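Local coordinates for protein glutaredoxin, CPYC type (Chlamydomonas reinhardtii, PDB 7NCV) that probably reduces glutathione-containing disulfides as a thiol-disulfide oxidoreductase of the CPYC glutaredoxin class, with an atypical mode of iron-sulfur cluster binding, at residues A6-I10 and A58-L63; S16-I20 and L101-A106. All coordinates share one frame. Residue numbers count along the deposited sequence, not the author numbering.

Interaction 1 of 2, residues A6-I10 and A58-L63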
loop_
_atom_site.group_PDB
_atom_site.type_symbol
_atom_site.label_atom_id
_atom_site.label_comp_id
_atom_site.label_asym_id
_atom_site.label_seq_id
_atom_site.Cartn_x
_atom_site.Cartn_y
_atom_site.Cartn_z
ATOM N N ALA A 6 16.046 0.022 1.475
ATOM C CA ALA A 6 14.605 -0.082 1.607
ATOM C C ALA A 6 13.906 0.953 0.748
ATOM O O ALA A 6 12.881 0.650 0.112
ATOM C CB ALA A 6 14.199 0.078 3.077
ATOM N N ILE A 7 14.424 2.193 0.724
ATOM C CA ILE A 7 13.823 3.198 -0.150
ATOM C C ILE A 7 13.870 2.722 -1.598
ATOM O O ILE A 7 12.865 2.760 -2.326
ATOM C CB ILE A 7 14.530 4.549 0.031
ATOM C CG1 ILE A 7 14.147 5.098 1.420
ATOM C CG2 ILE A 7 14.081 5.487 -1.082
ATOM C CD1 ILE A 7 15.041 6.214 1.912
ATOM N N ASN A 8 15.030 2.212 -2.019
ATOM C CA ASN A 8 15.172 1.675 -3.381
ATOM C C ASN A 8 14.129 0.586 -3.640
ATOM O O ASN A 8 13.446 0.580 -4.678
ATOM C CB ASN A 8 16.582 1.115 -3.578
ATOM C CG ASN A 8 16.761 0.531 -4.953
ATOM O OD1 ASN A 8 16.838 1.268 -5.938
ATOM N ND2 ASN A 8 16.770 -0.801 -5.038
ATOM N N GLU A 9 14.012 -0.363 -2.713
ATOM C CA GLU A 9 13.105 -1.490 -2.917
ATOM C C GLU A 9 11.669 -1.011 -3.068
ATOM O O GLU A 9 10.938 -1.467 -3.966
ATOM C CB GLU A 9 13.188 -2.457 -1.734
ATOM C CG GLU A 9 12.264 -3.636 -1.852
ATOM C CD GLU A 9 12.384 -4.599 -0.675
ATOM O OE1 GLU A 9 13.524 -4.948 -0.312
ATOM O OE2 GLU A 9 11.339 -5.032 -0.135
ATOM N N ILE A 10 11.225 -0.132 -2.161
ATOM C CA ILE A 10 9.838 0.353 -2.176
ATOM C C ILE A 10 9.587 1.168 -3.437
ATOM O O ILE A 10 8.558 0.997 -4.101
ATOM C CB ILE A 10 9.534 1.147 -0.898
ATOM C CG1 ILE A 10 9.594 0.197 0.257
ATOM C CG2 ILE A 10 8.128 1.745 -0.978
ATOM C CD1 ILE A 10 9.537 0.917 1.593
ATOM N N ALA A 58 13.796 -0.409 8.932
ATOM C CA ALA A 58 14.241 0.378 7.779
ATOM C C ALA A 58 13.137 0.556 6.743
ATOM O O ALA A 58 13.054 1.606 6.083
ATOM C CB ALA A 58 15.443 -0.290 7.111
ATOM N N MET A 59 12.332 -0.492 6.515
ATOM C CA MET A 59 11.204 -0.399 5.605
ATOM C C MET A 59 10.179 0.631 6.064
ATOM O O MET A 59 9.680 1.414 5.248
ATOM C CB MET A 59 10.551 -1.773 5.446
ATOM C CG MET A 59 11.454 -2.690 4.632
ATOM S SD MET A 59 11.622 -2.312 2.853
ATOM C CE MET A 59 10.062 -2.910 2.279
ATOM N N GLN A 60 9.880 0.677 7.364
ATOM C CA GLN A 60 8.924 1.674 7.845
ATOM C C GLN A 60 9.536 3.080 7.848
ATOM O O GLN A 60 8.873 4.050 7.436
ATOM C CB GLN A 60 8.427 1.272 9.226
ATOM C CG GLN A 60 7.428 0.115 9.100
ATOM C CD GLN A 60 6.688 -0.130 10.387
ATOM O OE1 GLN A 60 7.114 -0.931 11.220
ATOM N NE2 GLN A 60 5.573 0.588 10.574
ATOM N N ASP A 61 10.825 3.185 8.159
ATOM C CA ASP A 61 11.538 4.445 7.977
ATOM C C ASP A 61 11.506 4.882 6.518
ATOM O O ASP A 61 11.353 6.070 6.214
ATOM C CB ASP A 61 12.991 4.318 8.425
ATOM C CG ASP A 61 13.164 4.227 9.940
ATOM O OD1 ASP A 61 12.174 4.387 10.707
ATOM O OD2 ASP A 61 14.335 3.992 10.343
ATOM N N ALA A 62 11.705 3.945 5.596
ATOM C CA ALA A 62 11.592 4.309 4.183
ATOM C C ALA A 62 10.178 4.789 3.829
ATOM O O ALA A 62 10.012 5.744 3.054
ATOM C CB ALA A 62 11.972 3.117 3.307
ATOM N N LEU A 63 9.138 4.098 4.326
ATOM C CA LEU A 63 7.773 4.554 4.080
ATOM C C LEU A 63 7.534 5.970 4.604
ATOM O O LEU A 63 6.798 6.749 3.987
ATOM C CB LEU A 63 6.803 3.576 4.704
ATOM C CG LEU A 63 6.779 2.280 3.843
ATOM C CD1 LEU A 63 6.174 1.174 4.695
ATOM C CD2 LEU A 63 6.051 2.411 2.503
#
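Ile10, Met59 and Ala62 carry most of the 338 Å² buried where helix 3-16 packs on helix 58-67. The axes of the two short segments approach to 8.8 Å and cross at -67°, and each of the two closest CA pairs sets one alanine opposite a larger residue: the CA atoms of Ile7 and Ala62 are 5.0 Å apart, those of Ala6 and Met59 5.3 Å. Ile10 directs its CA-to-CB bond at the partner helix and, in the m,t rotamer, brings CD1 to 3.7 Å from Ala62 CB and 3.8 Å from Leu63 CG. Met59 starts sideways, but with all three chi angles near -60° its side chain folds over, so that Met59 CE lies 3.7 Å from Ile10 CG1 and Met59 SD 3.5 Å from Ala6 CB. Ala62 fills the space between, its CB 3.5 Å from Ile7 CG1 and 3.8 Å from Ala6 CB. Tyr22 of strand 19-23 touches Ile10, Met59 and Leu63, placing the contact against the sheet of this thioredoxin-type fold. At the margin, Met59 CE also approaches Glu9 OE2 at 3.5 Å, while that carboxylate is salt-bridged to Arg53. No hydrogen bond or salt bridge joins the two segments themselves, so this interface depends on apolar shape fit, consistent with Ala6 and Ala62 letting the segment axes come this close.

Interaction 2 of 2, residues S16-I20 and L101-A106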
loop_
_atom_site.group_PDB
_atom_site.type_symbol
_atom_site.label_atom_id
_atom_site.label_comp_id
_atom_site.label_asym_id
_atom_site.label_seq_id
_atom_site.Cartn_x
_atom_site.Cartn_y
_atom_site.Cartn_z
ATOM N N SER A 16 6.390 -0.559 -10.236
ATOM C CA SER A 16 6.200 -1.719 -11.102
ATOM C C SER A 16 4.952 -2.528 -10.775
ATOM O O SER A 16 4.722 -3.580 -11.394
ATOM C CB SER A 16 7.447 -2.629 -11.073
ATOM O OG SER A 16 7.640 -3.182 -9.782
ATOM N N ASN A 17 4.144 -2.107 -9.815
ATOM C CA ASN A 17 2.902 -2.796 -9.449
ATOM C C ASN A 17 1.768 -1.817 -9.600
ATOM O O ASN A 17 1.874 -0.666 -9.150
ATOM C CB ASN A 17 2.907 -3.299 -8.010
ATOM C CG ASN A 17 3.770 -4.516 -7.881
ATOM O OD1 ASN A 17 3.305 -5.626 -8.221
ATOM N ND2 ASN A 17 5.074 -4.322 -7.594
ATOM N N LYS A 18 0.672 -2.248 -10.227
ATOM C CA LYS A 18 -0.464 -1.325 -10.313
ATOM C C LYS A 18 -1.019 -0.973 -8.941
ATOM O O LYS A 18 -1.428 0.173 -8.733
ATOM C CB LYS A 18 -1.561 -1.920 -11.195
ATOM C CG LYS A 18 -1.110 -2.121 -12.673
ATOM C CD LYS A 18 -2.253 -2.649 -13.492
ATOM C CE LYS A 18 -1.760 -2.996 -14.889
ATOM N NZ LYS A 18 -1.521 -1.777 -15.698
ATOM N N VAL A 19 -1.055 -1.927 -8.026
ATOM C CA VAL A 19 -1.587 -1.706 -6.674
ATOM C C VAL A 19 -0.680 -2.477 -5.721
ATOM O O VAL A 19 -0.412 -3.673 -5.969
ATOM C CB VAL A 19 -3.015 -2.265 -6.545
ATOM C CG1 VAL A 19 -3.544 -2.100 -5.109
ATOM C CG2 VAL A 19 -3.946 -1.623 -7.569
ATOM N N ILE A 20 -0.162 -1.806 -4.695
ATOM C CA ILE A 20 0.681 -2.500 -3.724
ATOM C C ILE A 20 0.367 -1.901 -2.345
ATOM O O ILE A 20 0.179 -0.682 -2.194
ATOM C CB ILE A 20 2.190 -2.423 -4.088
ATOM C CG1 ILE A 20 3.039 -3.134 -3.028
ATOM C CG2 ILE A 20 2.648 -0.953 -4.235
ATOM C CD1 ILE A 20 4.522 -3.371 -3.517
ATOM N N LEU A 101 -8.572 2.725 -9.679
ATOM C CA LEU A 101 -8.177 1.386 -10.146
ATOM C C LEU A 101 -8.356 1.276 -11.641
ATOM O O LEU A 101 -7.518 0.645 -12.329
ATOM C CB LEU A 101 -8.991 0.300 -9.417
ATOM C CG LEU A 101 -8.633 0.156 -7.931
ATOM C CD1 LEU A 101 -9.604 -0.824 -7.271
ATOM C CD2 LEU A 101 -7.155 -0.297 -7.663
ATOM N N GLN A 102 -9.432 1.849 -12.175
ATOM C CA GLN A 102 -9.631 1.867 -13.617
ATOM C C GLN A 102 -8.509 2.617 -14.322
ATOM O O GLN A 102 -7.949 2.120 -15.323
ATOM C CB GLN A 102 -10.991 2.471 -13.934
ATOM C CG GLN A 102 -12.135 1.553 -13.502
ATOM C CD GLN A 102 -13.497 2.286 -13.446
ATOM O OE1 GLN A 102 -13.559 3.501 -13.253
ATOM N NE2 GLN A 102 -14.577 1.543 -13.620
ATOM N N GLU A 103 -8.163 3.800 -13.807
ATOM C CA GLU A 103 -7.124 4.631 -14.397
ATOM C C GLU A 103 -5.772 3.928 -14.350
ATOM O O GLU A 103 -4.950 4.092 -15.276
ATOM C CB GLU A 103 -7.090 5.978 -13.688
ATOM C CG GLU A 103 -8.393 6.808 -13.994
ATOM C CD GLU A 103 -8.478 8.087 -13.217
ATOM O OE1 GLU A 103 -7.730 8.262 -12.234
ATOM O OE2 GLU A 103 -9.303 8.916 -13.645
ATOM N N ALA A 104 -5.537 3.107 -13.330
ATOM C CA ALA A 104 -4.303 2.311 -13.210
ATOM C C ALA A 104 -4.271 1.100 -14.123
ATOM O O ALA A 104 -3.209 0.437 -14.211
ATOM C CB ALA A 104 -4.139 1.816 -11.772
ATOM N N GLY A 105 -5.383 0.766 -14.795
ATOM C CA GLY A 105 -5.439 -0.490 -15.549
ATOM C C GLY A 105 -5.549 -1.745 -14.716
ATOM O O GLY A 105 -5.317 -2.854 -15.223
ATOM N N ALA A 106 -5.937 -1.620 -13.436
ATOM C CA ALA A 106 -6.117 -2.730 -12.536
ATOM C C ALA A 106 -7.550 -3.249 -12.561
ATOM O O ALA A 106 -7.807 -4.358 -12.070
ATOM C CB ALA A 106 -5.748 -2.290 -11.087
#
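In the thioredoxin-type fold of glutaredoxin, the segment 16-20 leads from the first helix into a central strand of the mixed sheet, and here it meets the end of the C-terminal helix 96-103. Ser16 and Asn17 lead from the helix toward the strand; their side chains bond back to helix 3-16 through Lys12 O and Ala13 O, and Asn17 OD1 also pairs with Thr46. Lys18 makes the first touch, its CA 6.0 Å from that of Ala104. Its side chain, extended through chi2 and chi3 (both t) and then bent at chi4 (m, -74°), runs along the turn that follows the helix: Lys18 CD lies 3.5 Å from Gly105 O, and the CB atoms of Lys18 and Ala106 are 4.2 Å apart. That turn is a Schellman motif, identified by the positive phi of Gly105 (73°) and by two bonds back into the last helical turn, Ala106 N to Leu101 O at 3.0 Å and Gly105 N to Gln102 O at 2.9 Å. Val19, the first strand residue, makes apolar contacts, with its CG2 3.5 Å from Leu101 CD2 and 4.0 Å from Ala106 CB; Leu37 and Ile41 of helix 28-41 also touch its side chain. Ile20 instead faces helix 3-16, meeting Ala13 and Val14. The one hydrogen bond between the segments runs from Lys18 NZ to Ala104 O, at 3.2 Å.

Interaction 1 is a buried helix-helix contact, with five of its eight touching residues buried, whereas interaction 2 is mixed, with three of six buried and two exposed. Their first segments follow one another in the chain, on helix 3-16 and strand 19-23, and Ile20 packs back on that same helix. The centres lie 20 Å apart and the nearest atoms about 6 Å, so the two contacts do not touch; their segments alternate along the sequence. Interaction 1 is larger (338 against 223 Å²) and mainly apolar, with no hydrogen bond or salt bridge between its segments. Interaction 2 combines an apolar inner side with a lysine-to-carbonyl hydrogen bond near the surface.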